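Local coordinates for protein terminal oxygenase component of carbazole 1,9a-dioxygenase (Nocardioides aromaticivorans, PDB 3GCF) that probably dioxygenates carbazole as the terminal oxygenase of a Rieske non-heme iron system, taking electrons from a ferredoxin through its [2Fe-2S] cluster, at residues 34-39 and 141-146; 74-79 and 101-106. One frame throughout, in Å; residues are numbered along the deposited sequence.

Interaction 1 of 2, residues 34-39 and 141-146; sequences HWHPAA and VFIGDE
Trp-35 and Phe-142 meet as an edge-to-face aromatic pair on one face of two antiparallel strands. With its CG anti to the carbonyl carbon (chi1 -72°), the indole of Trp-35 swings over the neighbouring strand, and Phe-142 turns the CD1 edge of its ring to the indole face, the planes 69° apart. Phe-142 CD1 comes within 3.6 Å of Trp-35 NE1, while Phe-142 CB lies squarely over the six-membered ring, 3.8 Å from its centroid, in a CH-pi contact. The indole N-H (NE1) of Trp-35 is hydrogen-bonded to His-149 O, and the His-149 ring also packs edge-to-face with both aromatic rings. An alanine in place of Trp-35 would probably open a gap beside Phe-142, leaving its ring without the indole face and His-149 O without its donor.

Apolar contact is thinner where Ala-38 CB touches Val-141 CG2 at 3.7 Å, and Met-54 adds to the packing there.

Backbone bonding does the rest. Two bonds join His-36 and Val-141 as a hydrogen-bonded pair, Val-141 N to His-36 O at 2.9 Å and His-36 N to Val-141 O at 3.0 Å. The pair His-34 and Ile-143 is held more slackly: Ile-143 N reaches His-34 O at 3.3 Å, and the return bond from His-34 N to Ile-143 O is weak. Trp-35 and Phe-142 form the non-hydrogen-bonded pair between them. Past this ladder Ala-38 and Ala-39 both face Val-139, a classic beta bulge in the outer strand of a six-stranded antiparallel sheet of the Rieske domain.

Interaction 2 of 2, residues 74-79 and 101-106; sequences GCAHRG and WTYDLD. With FES (Fe2/s2 (inorganic) cluster), chain Q.
Trp-101 lays the face of its indole against His-77, whose CB sits directly above the six-membered ring, 3.5 Å from its centroid. The imidazole follows as an offset stack with that ring, the planes only 15° apart. CG of His-77 is anti to the backbone N (chi1 -176°), which brings the imidazole to the cluster, where His-77 ND1 binds iron FE2 of the [2Fe-2S] cluster at 2.1 Å, while NE2 is held by Asp-363 of the second subunit. Arg-78 CG covers the opposite face of the imidazole, so the ligand ring is sandwiched. Cys-75 SG, likewise anti to its backbone N, binds FE1 at 2.3 Å.

This is the Rieske [2Fe-2S] site: Cys-75 and His-77 supply one half of the ligands, Cys-96 and His-99 the other. Trp-101 also leans on the cluster, its CD1 lying 3.3 Å from the bridging sulfide S1.

Tyr-103 comes in tip first. Its OH accepts a hydrogen bond from Ala-76 N at 3.0 Å, with an N-H...O angle of 156°, and lies 3.2 Å from Cys-75 SG, which is at the edge of the phenol ring. Cys-75 SG accepts a hydrogen bond from His-77 N at 3.5 Å, a bond that would probably help stabilise the thiolate.

How the interactions relate
Interaction 2 is nested in sequence within the long loop that interaction 1 closes: residues 34-39 and 141-146 bracket the chain that carries both cluster-binding loops. Their centres lie 20 Å apart and their nearest atoms about 11 Å, so the two do not touch. Interaction 1 belongs to the six-stranded sheet, away from the metal sites, whereas interaction 2, which holds the cluster, has its centre 29 Å from the centre of the chain, against a second subunit. Strand 67-72 links them, lying in the same sheet as interaction 1 and leading into the loop of Cys-75 and His-77. The mononuclear iron, bound by His-189, His-193 and Asp-337, is a separate site that includes neither contact.

Interaction 1 of 2, residues 34-39 and 141-146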
ATOM      1  N   HIS A  34      15.770  -9.270  26.645  1.00 12.82           N
ATOM      2  CA  HIS A  34      17.092  -8.703  26.411  1.00 13.53           C
ATOM      3  C   HIS A  34      16.942  -7.187  26.406  1.00 13.73           C
ATOM      4  O   HIS A  34      15.854  -6.662  26.158  1.00 13.06           O
ATOM      5  CB  HIS A  34      17.638  -9.112  25.034  1.00 12.93           C
ATOM      6  CG  HIS A  34      18.163 -10.512  24.964  1.00 13.16           C
ATOM      7  ND1 HIS A  34      19.382 -10.877  25.495  1.00 13.08           N
ATOM      8  CD2 HIS A  34      17.643 -11.633  24.409  1.00 12.97           C
ATOM      9  CE1 HIS A  34      19.590 -12.163  25.267  1.00 14.44           C
ATOM     10  NE2 HIS A  34      18.550 -12.645  24.611  1.00 14.65           N
ATOM     11  N   TRP A  35      18.034  -6.488  26.684  1.00 13.32           N
ATOM     12  CA  TRP A  35      18.028  -5.039  26.635  1.00 13.11           C
ATOM     13  C   TRP A  35      18.243  -4.671  25.165  1.00 12.96           C
ATOM     14  O   TRP A  35      18.971  -5.366  24.447  1.00 12.35           O
ATOM     15  CB  TRP A  35      19.176  -4.455  27.457  1.00 12.93           C
ATOM     16  CG  TRP A  35      19.014  -4.555  28.938  1.00 14.36           C
ATOM     17  CD1 TRP A  35      19.506  -5.531  29.757  1.00 15.11           C
ATOM     18  CD2 TRP A  35      18.336  -3.623  29.786  1.00 14.75           C
ATOM     19  NE1 TRP A  35      19.184  -5.259  31.066  1.00 15.66           N
ATOM     20  CE2 TRP A  35      18.462  -4.094  31.112  1.00 15.73           C
ATOM     21  CE3 TRP A  35      17.632  -2.429  29.553  1.00 16.45           C
ATOM     22  CZ2 TRP A  35      17.911  -3.413  32.207  1.00 13.64           C
ATOM     23  CZ3 TRP A  35      17.083  -1.751  30.644  1.00 15.72           C
ATOM     24  CH2 TRP A  35      17.228  -2.248  31.954  1.00 14.88           C
ATOM     25  N   HIS A  36      17.606  -3.591  24.724  1.00 11.47           N
ATOM     26  CA  HIS A  36      17.738  -3.106  23.350  1.00 11.83           C
ATOM     27  C   HIS A  36      17.749  -1.581  23.389  1.00 10.56           C
ATOM     28  O   HIS A  36      17.034  -0.977  24.181  1.00 10.55           O
ATOM     29  CB  HIS A  36      16.548  -3.556  22.491  1.00 12.36           C
ATOM     30  CG  HIS A  36      16.544  -5.015  22.161  1.00  9.95           C
ATOM     31  ND1 HIS A  36      17.387  -5.569  21.221  1.00  9.67           N
ATOM     32  CD2 HIS A  36      15.787  -6.034  22.635  1.00 10.32           C
ATOM     33  CE1 HIS A  36      17.149  -6.866  21.130  1.00  9.15           C
ATOM     34  NE2 HIS A  36      16.182  -7.175  21.977  1.00  9.61           N
ATOM     35  N   PRO A  37      18.573  -0.938  22.548  1.00 10.95           N
ATOM     36  CA  PRO A  37      18.598   0.528  22.555  1.00  9.34           C
ATOM     37  C   PRO A  37      17.307   1.072  21.944  1.00  9.46           C
ATOM     38  O   PRO A  37      16.756   0.479  21.016  1.00  7.55           O
ATOM     39  CB  PRO A  37      19.825   0.857  21.706  1.00 10.07           C
ATOM     40  CG  PRO A  37      19.893  -0.302  20.746  1.00  6.98           C
ATOM     41  CD  PRO A  37      19.603  -1.480  21.645  1.00  8.84           C
ATOM     42  N   ALA A  38      16.828   2.196  22.466  1.00  9.57           N
ATOM     43  CA  ALA A  38      15.602   2.808  21.968  1.00  9.51           C
ATOM     44  C   ALA A  38      15.881   4.175  21.359  1.00  9.61           C
ATOM     45  O   ALA A  38      15.267   4.571  20.371  1.00 10.77           O
ATOM     46  CB  ALA A  38      14.591   2.956  23.107  1.00  8.81           C
ATOM     47  N   ALA A  39      16.818   4.895  21.956  1.00  9.17           N
ATOM     48  CA  ALA A  39      17.141   6.231  21.496  1.00  9.25           C
ATOM     49  C   ALA A  39      18.403   6.697  22.189  1.00  9.56           C
ATOM     50  O   ALA A  39      18.988   5.970  22.991  1.00 10.69           O
ATOM     51  CB  ALA A  39      15.991   7.173  21.838  1.00  6.89           C
ATOM     52  N   VAL A 141      16.142  -0.155  26.788  1.00 11.88           N
ATOM     53  CA  VAL A 141      14.856  -0.560  27.334  1.00 11.99           C
ATOM     54  C   VAL A 141      14.824  -2.083  27.386  1.00 13.85           C
ATOM     55  O   VAL A 141      15.249  -2.750  26.441  1.00 15.06           O
ATOM     56  CB  VAL A 141      13.693  -0.076  26.435  1.00 12.50           C
ATOM     57  CG1 VAL A 141      12.366  -0.538  27.009  1.00 12.35           C
ATOM     58  CG2 VAL A 141      13.722   1.440  26.312  1.00 11.96           C
ATOM     59  N   PHE A 142      14.327  -2.641  28.485  1.00 14.44           N
ATOM     60  CA  PHE A 142      14.262  -4.087  28.602  1.00 14.52           C
ATOM     61  C   PHE A 142      12.920  -4.582  28.075  1.00 15.30           C
ATOM     62  O   PHE A 142      11.869  -4.266  28.631  1.00 14.71           O
ATOM     63  CB  PHE A 142      14.445  -4.519  30.058  1.00 15.27           C
ATOM     64  CG  PHE A 142      14.688  -5.994  30.217  1.00 16.39           C
ATOM     65  CD1 PHE A 142      15.948  -6.534  29.972  1.00 16.48           C
ATOM     66  CD2 PHE A 142      13.649  -6.850  30.563  1.00 16.33           C
ATOM     67  CE1 PHE A 142      16.172  -7.907  30.065  1.00 17.61           C
ATOM     68  CE2 PHE A 142      13.859  -8.228  30.659  1.00 19.95           C
ATOM     69  CZ  PHE A 142      15.128  -8.758  30.407  1.00 18.39           C
ATOM     70  N   ILE A 143      12.962  -5.352  26.992  1.00 15.61           N
ATOM     71  CA  ILE A 143      11.754  -5.892  26.378  1.00 17.11           C
ATOM     72  C   ILE A 143      11.611  -7.367  26.750  1.00 18.20           C
ATOM     73  O   ILE A 143      12.545  -8.148  26.572  1.00 17.94           O
ATOM     74  CB  ILE A 143      11.818  -5.794  24.832  1.00 18.40           C
ATOM     75  CG1 ILE A 143      12.184  -4.368  24.402  1.00 18.96           C
ATOM     76  CG2 ILE A 143      10.483  -6.205  24.231  1.00 16.90           C
ATOM     77  CD1 ILE A 143      11.155  -3.321  24.763  1.00 20.28           C
ATOM     78  N   GLY A 144      10.444  -7.747  27.256  1.00 19.13           N
ATOM     79  CA  GLY A 144      10.220  -9.131  27.637  1.00 20.80           C
ATOM     80  C   GLY A 144       9.433  -9.234  28.929  1.00 23.29           C
ATOM     81  O   GLY A 144       9.213  -8.228  29.603  1.00 22.97           O
ATOM     82  N   ASP A 145       9.020 -10.448  29.286  1.00 26.22           N
ATOM     83  CA  ASP A 145       8.244 -10.665  30.503  1.00 28.44           C
ATOM     84  C   ASP A 145       9.088 -10.933  31.742  1.00 28.37           C
ATOM     85  O   ASP A 145       8.623 -10.734  32.861  1.00 30.34           O
ATOM     86  CB  ASP A 145       7.272 -11.832  30.312  1.00 32.90           C
ATOM     87  CG  ASP A 145       6.295 -11.600  29.174  1.00 39.14           C
ATOM     88  OD1 ASP A 145       5.612 -10.549  29.173  1.00 41.80           O
ATOM     89  OD2 ASP A 145       6.205 -12.474  28.282  1.00 43.28           O
ATOM     90  N   GLU A 146      10.322 -11.388  31.553  1.00 27.59           N
ATOM     91  CA  GLU A 146      11.190 -11.687  32.689  1.00 27.29           C
ATOM     92  C   GLU A 146      11.682 -10.426  33.380  1.00 27.42           C
ATOM     93  O   GLU A 146      11.529  -9.320  32.862  1.00 27.12           O
ATOM     94  CB  GLU A 146      12.414 -12.491  32.242  1.00 26.82           C
ATOM     95  CG  GLU A 146      12.118 -13.758  31.471  1.00 27.01           C
ATOM     96  CD  GLU A 146      13.386 -14.514  31.123  1.00 29.47           C
ATOM     97  OE1 GLU A 146      14.465 -13.884  31.097  1.00 27.68           O
ATOM     98  OE2 GLU A 146      13.307 -15.735  30.865  1.00 32.73           O
TER

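Interaction 2 of 2, residues 74-79 and 101-106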
ATOM      1  N   GLY A  74       0.025   3.287  24.389  1.00 14.12           N
ATOM      2  CA  GLY A  74      -1.332   2.866  24.099  1.00 12.54           C
ATOM      3  C   GLY A  74      -2.162   2.996  25.362  1.00 14.02           C
ATOM      4  O   GLY A  74      -1.830   2.419  26.398  1.00 13.89           O
ATOM      5  N   CYS A  75      -3.240   3.767  25.280  1.00 13.11           N
ATOM      6  CA  CYS A  75      -4.118   3.984  26.419  1.00 11.81           C
ATOM      7  C   CYS A  75      -4.928   2.721  26.713  1.00 11.88           C
ATOM      8  O   CYS A  75      -5.316   1.990  25.801  1.00 10.48           O
ATOM      9  CB  CYS A  75      -5.059   5.155  26.117  1.00 12.32           C
ATOM     10  SG  CYS A  75      -6.092   5.695  27.494  1.00 12.11           S
ATOM     11  N   ALA A  76      -5.188   2.470  27.991  1.00 10.88           N
ATOM     12  CA  ALA A  76      -5.958   1.297  28.391  1.00 10.40           C
ATOM     13  C   ALA A  76      -7.447   1.463  28.076  1.00 10.91           C
ATOM     14  O   ALA A  76      -8.174   0.475  27.954  1.00 11.38           O
ATOM     15  CB  ALA A  76      -5.772   1.039  29.886  1.00  9.36           C
ATOM     16  N   HIS A  77      -7.899   2.708  27.947  1.00  8.96           N
ATOM     17  CA  HIS A  77      -9.309   2.987  27.673  1.00  8.87           C
ATOM     18  C   HIS A  77      -9.742   2.516  26.281  1.00  9.49           C
ATOM     19  O   HIS A  77     -10.434   1.505  26.148  1.00 10.57           O
ATOM     20  CB  HIS A  77      -9.577   4.488  27.819  1.00  9.30           C
ATOM     21  CG  HIS A  77     -11.015   4.865  27.650  1.00 11.07           C
ATOM     22  ND1 HIS A  77     -11.411   6.128  27.260  1.00 11.50           N
ATOM     23  CD2 HIS A  77     -12.153   4.164  27.861  1.00  9.98           C
ATOM     24  CE1 HIS A  77     -12.730   6.187  27.240  1.00 10.71           C
ATOM     25  NE2 HIS A  77     -13.206   5.009  27.602  1.00 10.19           N
ATOM     26  N   ARG A  78      -9.343   3.248  25.242  1.00  8.96           N
ATOM     27  CA  ARG A  78      -9.709   2.864  23.885  1.00 10.35           C
ATOM     28  C   ARG A  78      -8.496   2.626  22.980  1.00 10.87           C
ATOM     29  O   ARG A  78      -8.568   2.791  21.763  1.00 10.35           O
ATOM     30  CB  ARG A  78     -10.647   3.909  23.272  1.00  8.54           C
ATOM     31  CG  ARG A  78     -11.938   4.107  24.068  1.00  9.03           C
ATOM     32  CD  ARG A  78     -12.941   4.958  23.291  1.00  9.91           C
ATOM     33  NE  ARG A  78     -13.336   4.289  22.054  1.00 11.20           N
ATOM     34  CZ  ARG A  78     -14.580   3.931  21.756  1.00 11.75           C
ATOM     35  NH1 ARG A  78     -15.573   4.180  22.601  1.00  9.53           N
ATOM     36  NH2 ARG A  78     -14.826   3.303  20.613  1.00 10.05           N
ATOM     37  N   GLY A  79      -7.381   2.251  23.599  1.00 11.32           N
ATOM     38  CA  GLY A  79      -6.171   1.919  22.867  1.00 11.18           C
ATOM     39  C   GLY A  79      -5.422   2.940  22.035  1.00 13.54           C
ATOM     40  O   GLY A  79      -4.509   2.556  21.308  1.00 15.47           O
ATOM     41  N   TRP A 101      -7.332  10.118  30.817  1.00  8.98           N
ATOM     42  CA  TRP A 101      -6.852   9.083  31.730  1.00 10.54           C
ATOM     43  C   TRP A 101      -5.373   9.386  31.972  1.00 10.66           C
ATOM     44  O   TRP A 101      -4.612   9.598  31.026  1.00 11.44           O
ATOM     45  CB  TRP A 101      -7.037   7.693  31.119  1.00  8.82           C
ATOM     46  CG  TRP A 101      -8.454   7.189  31.198  1.00  8.40           C
ATOM     47  CD1 TRP A 101      -9.600   7.940  31.163  1.00  5.68           C
ATOM     48  CD2 TRP A 101      -8.875   5.818  31.258  1.00  8.44           C
ATOM     49  NE1 TRP A 101     -10.705   7.122  31.195  1.00  7.22           N
ATOM     50  CE2 TRP A 101     -10.290   5.815  31.253  1.00  8.79           C
ATOM     51  CE3 TRP A 101      -8.194   4.592  31.313  1.00  8.88           C
ATOM     52  CZ2 TRP A 101     -11.037   4.632  31.300  1.00  7.83           C
ATOM     53  CZ3 TRP A 101      -8.938   3.416  31.359  1.00  7.99           C
ATOM     54  CH2 TRP A 101     -10.348   3.447  31.352  1.00  8.39           C
ATOM     55  N   THR A 102      -4.975   9.416  33.240  1.00 11.25           N
ATOM     56  CA  THR A 102      -3.605   9.751  33.610  1.00  9.94           C
ATOM     57  C   THR A 102      -2.895   8.605  34.316  1.00 11.25           C
ATOM     58  O   THR A 102      -3.428   7.997  35.247  1.00 11.51           O
ATOM     59  CB  THR A 102      -3.613  11.010  34.494  1.00 10.35           C
ATOM     60  OG1 THR A 102      -4.325  12.046  33.808  1.00  9.76           O
ATOM     61  CG2 THR A 102      -2.198  11.493  34.785  1.00  8.67           C
ATOM     62  N   TYR A 103      -1.677   8.319  33.872  1.00 11.50           N
ATOM     63  CA  TYR A 103      -0.910   7.219  34.434  1.00 11.79           C
ATOM     64  C   TYR A 103       0.377   7.616  35.140  1.00 13.01           C
ATOM     65  O   TYR A 103       1.039   8.590  34.768  1.00 13.01           O
ATOM     66  CB  TYR A 103      -0.561   6.214  33.335  1.00 10.34           C
ATOM     67  CG  TYR A 103      -1.740   5.744  32.515  1.00 10.11           C
ATOM     68  CD1 TYR A 103      -2.285   6.551  31.515  1.00  8.45           C
ATOM     69  CD2 TYR A 103      -2.316   4.495  32.742  1.00  8.37           C
ATOM     70  CE1 TYR A 103      -3.373   6.125  30.759  1.00  8.80           C
ATOM     71  CE2 TYR A 103      -3.408   4.059  31.990  1.00 11.16           C
ATOM     72  CZ  TYR A 103      -3.927   4.882  31.000  1.00  8.40           C
ATOM     73  OH  TYR A 103      -4.989   4.453  30.243  1.00  8.94           O
ATOM     74  N   ASP A 104       0.721   6.829  36.155  1.00 13.93           N
ATOM     75  CA  ASP A 104       1.938   7.016  36.941  1.00 15.04           C
ATOM     76  C   ASP A 104       3.045   6.328  36.143  1.00 14.58           C
ATOM     77  O   ASP A 104       2.965   5.132  35.870  1.00 14.11           O
ATOM     78  CB  ASP A 104       1.775   6.330  38.304  1.00 16.95           C
ATOM     79  CG  ASP A 104       2.985   6.499  39.199  1.00 22.80           C
ATOM     80  OD1 ASP A 104       4.118   6.207  38.754  1.00 23.36           O
ATOM     81  OD2 ASP A 104       2.801   6.916  40.363  1.00 27.34           O
ATOM     82  N   LEU A 105       4.074   7.073  35.763  1.00 14.85           N
ATOM     83  CA  LEU A 105       5.152   6.481  34.980  1.00 16.92           C
ATOM     84  C   LEU A 105       5.940   5.393  35.708  1.00 17.67           C
ATOM     85  O   LEU A 105       6.468   4.488  35.072  1.00 18.60           O
ATOM     86  CB  LEU A 105       6.112   7.567  34.493  1.00 14.53           C
ATOM     87  CG  LEU A 105       5.553   8.561  33.471  1.00 15.81           C
ATOM     88  CD1 LEU A 105       6.636   9.567  33.115  1.00 14.37           C
ATOM     89  CD2 LEU A 105       5.081   7.824  32.223  1.00 14.37           C
ATOM     90  N   ASP A 106       6.010   5.463  37.033  1.00 17.67           N
ATOM     91  CA  ASP A 106       6.771   4.468  37.780  1.00 18.19           C
ATOM     92  C   ASP A 106       6.177   3.069  37.785  1.00 17.46           C
ATOM     93  O   ASP A 106       6.916   2.089  37.800  1.00 16.43           O
ATOM     94  CB  ASP A 106       6.993   4.921  39.226  1.00 20.73           C
ATOM     95  CG  ASP A 106       7.934   6.104  39.325  1.00 24.56           C
ATOM     96  OD1 ASP A 106       8.888   6.170  38.519  1.00 28.12           O
ATOM     97  OD2 ASP A 106       7.732   6.960  40.217  1.00 29.08           O
TER
HETATM   98 FE1  FES Q 401      -7.229   7.443  26.483  1.00 10.19          FE
HETATM   99 FE2  FES Q 401      -9.930   7.476  26.550  1.00 10.51          FE
HETATM  100  S1  FES Q 401      -8.567   8.361  28.035  1.00 12.38           S
HETATM  101  S2  FES Q 401      -8.548   6.500  24.976  1.00  9.94           S